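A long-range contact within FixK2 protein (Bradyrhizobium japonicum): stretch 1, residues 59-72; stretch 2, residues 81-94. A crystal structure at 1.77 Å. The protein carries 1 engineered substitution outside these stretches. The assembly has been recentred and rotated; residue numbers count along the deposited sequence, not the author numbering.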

# COMPACT_ATOMS: atom_id res chain seq x y z
N GLU A 59 -3.88 0.57 -21.10
CA GLU A 59 -4.75 0.29 -22.23
C GLU A 59 -5.42 -1.09 -22.14
O GLU A 59 -6.55 -1.30 -22.62
CB GLU A 59 -3.92 0.38 -23.50
CG GLU A 59 -4.71 0.31 -24.78
CD GLU A 59 -3.83 0.62 -26.00
OE1 GLU A 59 -2.70 1.12 -25.80
OE2 GLU A 59 -4.28 0.35 -27.14
N TYR A 60 -4.73 -2.02 -21.50
CA TYR A 60 -5.23 -3.38 -21.33
C TYR A 60 -5.27 -3.79 -19.88
O TYR A 60 -4.56 -3.21 -19.05
CB TYR A 60 -4.38 -4.39 -22.12
CG TYR A 60 -4.46 -4.07 -23.56
CD1 TYR A 60 -5.51 -4.56 -24.34
CD2 TYR A 60 -3.51 -3.26 -24.16
CE1 TYR A 60 -5.59 -4.24 -25.66
CE2 TYR A 60 -3.59 -2.94 -25.49
CZ TYR A 60 -4.63 -3.43 -26.23
OH TYR A 60 -4.72 -3.10 -27.55
N VAL A 61 -6.15 -4.75 -19.56
CA VAL A 61 -6.20 -5.39 -18.25
C VAL A 61 -5.96 -6.86 -18.53
O VAL A 61 -6.38 -7.36 -19.57
CB VAL A 61 -7.55 -5.19 -17.57
CG1 VAL A 61 -7.56 -5.78 -16.16
CG2 VAL A 61 -7.85 -3.66 -17.48
N TYR A 62 -5.33 -7.55 -17.59
CA TYR A 62 -4.73 -8.88 -17.84
C TYR A 62 -5.10 -9.90 -16.76
O TYR A 62 -5.32 -9.53 -15.60
CB TYR A 62 -3.20 -8.76 -17.77
CG TYR A 62 -2.58 -7.70 -18.67
CD1 TYR A 62 -2.01 -8.06 -19.89
CD2 TYR A 62 -2.57 -6.36 -18.31
CE1 TYR A 62 -1.44 -7.06 -20.76
CE2 TYR A 62 -2.00 -5.38 -19.14
CZ TYR A 62 -1.44 -5.74 -20.36
OH TYR A 62 -0.88 -4.74 -21.15
N GLN A 63 -5.14 -11.18 -17.12
CA GLN A 63 -5.34 -12.21 -16.11
C GLN A 63 -4.31 -13.29 -16.37
O GLN A 63 -4.17 -13.75 -17.50
CB GLN A 63 -6.77 -12.76 -16.18
CG GLN A 63 -7.01 -13.88 -15.17
CD GLN A 63 -8.37 -14.49 -15.31
OE1 GLN A 63 -8.86 -14.70 -16.44
NE2 GLN A 63 -9.00 -14.80 -14.17
N VAL A 64 -3.53 -13.66 -15.36
CA VAL A 64 -2.58 -14.79 -15.56
C VAL A 64 -3.33 -16.09 -15.81
O VAL A 64 -4.26 -16.44 -15.06
CB VAL A 64 -1.65 -14.91 -14.33
CG1 VAL A 64 -0.59 -15.96 -14.52
CG2 VAL A 64 -0.97 -13.56 -13.98
N VAL A 65 -2.97 -16.81 -16.87
CA VAL A 65 -3.51 -18.16 -17.10
C VAL A 65 -2.47 -19.16 -16.61
O VAL A 65 -2.73 -19.97 -15.71
CB VAL A 65 -3.83 -18.41 -18.56
CG1 VAL A 65 -4.37 -19.84 -18.77
CG2 VAL A 65 -4.85 -17.41 -19.05
N THR A 66 -1.27 -19.09 -17.16
CA THR A 66 -0.17 -19.88 -16.55
C THR A 66 1.02 -19.00 -16.32
O THR A 66 1.15 -17.97 -16.99
CB THR A 66 0.29 -21.03 -17.45
OG1 THR A 66 0.80 -20.49 -18.70
CG2 THR A 66 -0.89 -22.00 -17.79
N GLY A 67 1.88 -19.40 -15.40
CA GLY A 67 3.08 -18.64 -15.07
C GLY A 67 2.93 -17.68 -13.89
O GLY A 67 2.28 -18.01 -12.91
N ALA A 68 3.62 -16.55 -13.94
CA ALA A 68 3.67 -15.64 -12.77
C ALA A 68 4.23 -14.31 -13.21
O ALA A 68 5.14 -14.27 -14.06
CB ALA A 68 4.55 -16.26 -11.65
N VAL A 69 3.76 -13.25 -12.56
CA VAL A 69 4.13 -11.88 -12.95
C VAL A 69 4.52 -11.12 -11.68
O VAL A 69 3.93 -11.30 -10.63
CB VAL A 69 2.90 -11.22 -13.64
CG1 VAL A 69 3.18 -9.70 -13.97
CG2 VAL A 69 2.59 -11.97 -14.98
N ARG A 70 5.50 -10.23 -11.78
CA ARG A 70 5.77 -9.30 -10.65
C ARG A 70 5.45 -7.86 -11.03
O ARG A 70 5.76 -7.44 -12.14
CB ARG A 70 7.24 -9.43 -10.22
CG ARG A 70 8.24 -9.21 -11.37
CD ARG A 70 9.78 -9.32 -10.91
NE ARG A 70 10.61 -9.27 -12.11
CZ ARG A 70 11.20 -10.33 -12.67
NH1 ARG A 70 11.23 -11.53 -12.10
NH2 ARG A 70 11.86 -10.17 -13.81
N SER A 71 4.85 -7.10 -10.11
CA SER A 71 4.57 -5.68 -10.30
C SER A 71 5.49 -4.96 -9.34
O SER A 71 5.57 -5.36 -8.18
CB SER A 71 3.09 -5.31 -9.92
OG SER A 71 2.18 -5.77 -10.92
N TYR A 72 6.18 -3.91 -9.82
CA TYR A 72 7.20 -3.25 -9.00
C TYR A 72 7.42 -1.80 -9.36
O TYR A 72 6.98 -1.28 -10.42
CB TYR A 72 8.52 -4.02 -9.14
CG TYR A 72 9.00 -3.98 -10.53
CD1 TYR A 72 9.83 -2.96 -10.97
CD2 TYR A 72 8.56 -4.94 -11.46
CE1 TYR A 72 10.25 -2.90 -12.30
CE2 TYR A 72 8.95 -4.89 -12.75
CZ TYR A 72 9.78 -3.88 -13.18
OH TYR A 72 10.16 -3.86 -14.49
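Stretch 2 81-94: QIGAFHLPGDVFGL

Stretch 2 runs antiparallel to stretch 1 in two separate ladders whose registers differ by one residue. Strand 81-86 pairs with strand 69-72, their N-to-C directions at 137° and their axes approaching to 4.5 Å; a type II turn from Leu87 to Asp90 then carries the chain to strand 91-92, which pairs with the strand that begins at Tyr60. Together the stretches bury 1080 Å².

Phe92 contributes the largest share. Its backbone forms a two-way pair with Tyr62 (Tyr62 N to Phe92 O 2.9 Å, Phe92 N to Tyr62 O 2.7 Å), and with chi1 at 66° (p) its ring lies between residues of both ladders. Tyr62 CB sits over one face, 3.5 Å from Phe92 CZ, and Val69 CG1 over the opposite face, while Val64 CG2 reaches Phe92 CE2 at 3.5 Å. The Tyr62 and Phe92 rings are near parallel (14°) but slid apart, so they barely overlap. Next to them, Gly93 has positive phi, and a CB there would clash with Tyr62 CD2.

His86 closes the other ladder against Val69, with Val69 N to His86 O 2.9 Å and His86 N to Val69 O 2.8 Å. Its side chain shares a sheet face with those of Val69 and Ser71, which lets His86 NE2 meet Ser71 OG in a short 2.6 Å hydrogen bond at the ring edge. Beyond Ser71 a bulge shifts the register: Ser71 O accepts from Gly83 N at 2.8 Å and only weakly from Ala84 N at 3.4 Å, leaving Tyr72 opposite Ile82, with Tyr72 CB 3.9 Å from Ile82 CG1.

Val64 secures the turn, its N 3.0 Å from Asp90 O and its O 2.8 Å from Gly89 N; Gln63 NE2 adds a hydrogen bond to Gly89 O at 3.0 Å.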

# COMPACT_ATOMS: atom_id res chain seq x y z
N GLN A 81 11.11 -2.18 -5.27
CA GLN A 81 10.11 -2.70 -4.36
C GLN A 81 9.12 -3.44 -5.25
O GLN A 81 8.50 -2.83 -6.16
CB GLN A 81 9.38 -1.55 -3.59
CG GLN A 81 8.23 -2.12 -2.76
CD GLN A 81 8.70 -3.01 -1.65
OE1 GLN A 81 9.68 -2.69 -0.94
NE2 GLN A 81 7.95 -4.13 -1.43
N ILE A 82 9.01 -4.76 -5.03
CA ILE A 82 7.89 -5.49 -5.66
C ILE A 82 6.59 -5.31 -4.81
O ILE A 82 6.54 -5.65 -3.59
CB ILE A 82 8.30 -6.98 -5.79
CG1 ILE A 82 9.33 -7.09 -6.91
CG2 ILE A 82 7.04 -7.80 -6.21
CD1 ILE A 82 9.98 -8.52 -7.02
N GLY A 83 5.52 -4.80 -5.44
CA GLY A 83 4.29 -4.54 -4.77
C GLY A 83 3.38 -5.73 -4.74
O GLY A 83 2.57 -5.88 -3.81
N ALA A 84 3.56 -6.65 -5.71
CA ALA A 84 2.68 -7.79 -5.74
C ALA A 84 3.22 -8.84 -6.69
O ALA A 84 3.89 -8.50 -7.68
CB ALA A 84 1.23 -7.38 -6.21
N PHE A 85 2.88 -10.07 -6.40
CA PHE A 85 3.12 -11.21 -7.35
C PHE A 85 1.76 -11.61 -7.86
O PHE A 85 0.81 -11.69 -7.07
CB PHE A 85 3.70 -12.36 -6.62
CG PHE A 85 5.15 -12.14 -6.19
CD1 PHE A 85 6.15 -11.99 -7.18
CD2 PHE A 85 5.50 -12.09 -4.85
CE1 PHE A 85 7.48 -11.78 -6.82
CE2 PHE A 85 6.88 -11.94 -4.48
CZ PHE A 85 7.87 -11.77 -5.49
N HIS A 86 1.60 -11.80 -9.18
CA HIS A 86 0.29 -12.21 -9.74
C HIS A 86 0.46 -13.61 -10.27
O HIS A 86 1.44 -13.91 -10.97
CB HIS A 86 -0.08 -11.31 -10.89
CG HIS A 86 0.05 -9.86 -10.53
ND1 HIS A 86 -0.70 -9.31 -9.52
CD2 HIS A 86 0.83 -8.86 -11.01
CE1 HIS A 86 -0.43 -8.01 -9.44
NE2 HIS A 86 0.52 -7.73 -10.30
N LEU A 87 -0.41 -14.50 -9.80
CA LEU A 87 -0.24 -15.94 -9.99
C LEU A 87 -1.47 -16.38 -10.81
O LEU A 87 -2.35 -15.57 -11.08
CB LEU A 87 -0.22 -16.59 -8.60
CG LEU A 87 0.94 -16.16 -7.71
CD1 LEU A 87 0.75 -16.81 -6.36
CD2 LEU A 87 2.32 -16.58 -8.33
N PRO A 88 -1.55 -17.65 -11.25
CA PRO A 88 -2.67 -18.00 -12.12
C PRO A 88 -4.07 -17.74 -11.56
O PRO A 88 -4.38 -18.04 -10.38
CB PRO A 88 -2.46 -19.51 -12.37
CG PRO A 88 -0.97 -19.66 -12.27
CD PRO A 88 -0.53 -18.70 -11.18
N GLY A 89 -4.89 -17.15 -12.43
CA GLY A 89 -6.22 -16.68 -12.10
C GLY A 89 -6.25 -15.23 -11.63
O GLY A 89 -7.30 -14.59 -11.66
N ASP A 90 -5.11 -14.68 -11.21
CA ASP A 90 -5.11 -13.31 -10.70
C ASP A 90 -5.27 -12.29 -11.82
O ASP A 90 -4.64 -12.42 -12.87
CB ASP A 90 -3.78 -12.98 -9.99
CG ASP A 90 -3.64 -13.64 -8.62
OD1 ASP A 90 -4.64 -14.16 -8.06
OD2 ASP A 90 -2.51 -13.62 -8.08
N VAL A 91 -6.05 -11.24 -11.59
CA VAL A 91 -6.16 -10.16 -12.57
C VAL A 91 -5.21 -9.04 -12.22
O VAL A 91 -5.02 -8.76 -11.02
CB VAL A 91 -7.58 -9.64 -12.63
CG1 VAL A 91 -7.63 -8.36 -13.50
CG2 VAL A 91 -8.50 -10.73 -13.20
N PHE A 92 -4.56 -8.42 -13.22
CA PHE A 92 -3.65 -7.32 -12.90
C PHE A 92 -3.70 -6.27 -14.00
O PHE A 92 -4.22 -6.50 -15.11
CB PHE A 92 -2.22 -7.82 -12.63
CG PHE A 92 -1.53 -8.42 -13.86
CD1 PHE A 92 -0.66 -7.65 -14.62
CD2 PHE A 92 -1.75 -9.75 -14.24
CE1 PHE A 92 -0.01 -8.17 -15.72
CE2 PHE A 92 -1.13 -10.32 -15.39
CZ PHE A 92 -0.25 -9.53 -16.14
N GLY A 93 -3.19 -5.10 -13.67
CA GLY A 93 -3.08 -4.00 -14.61
C GLY A 93 -4.31 -3.14 -14.69
O GLY A 93 -4.36 -2.23 -15.53
N LEU A 94 -5.32 -3.42 -13.86
CA LEU A 94 -6.53 -2.59 -13.79
C LEU A 94 -6.22 -1.25 -13.13
O LEU A 94 -5.66 -1.20 -12.02
CB LEU A 94 -7.65 -3.30 -12.99
CG LEU A 94 -8.99 -2.52 -12.91
CD1 LEU A 94 -9.68 -2.33 -14.27
CD2 LEU A 94 -9.88 -3.24 -11.90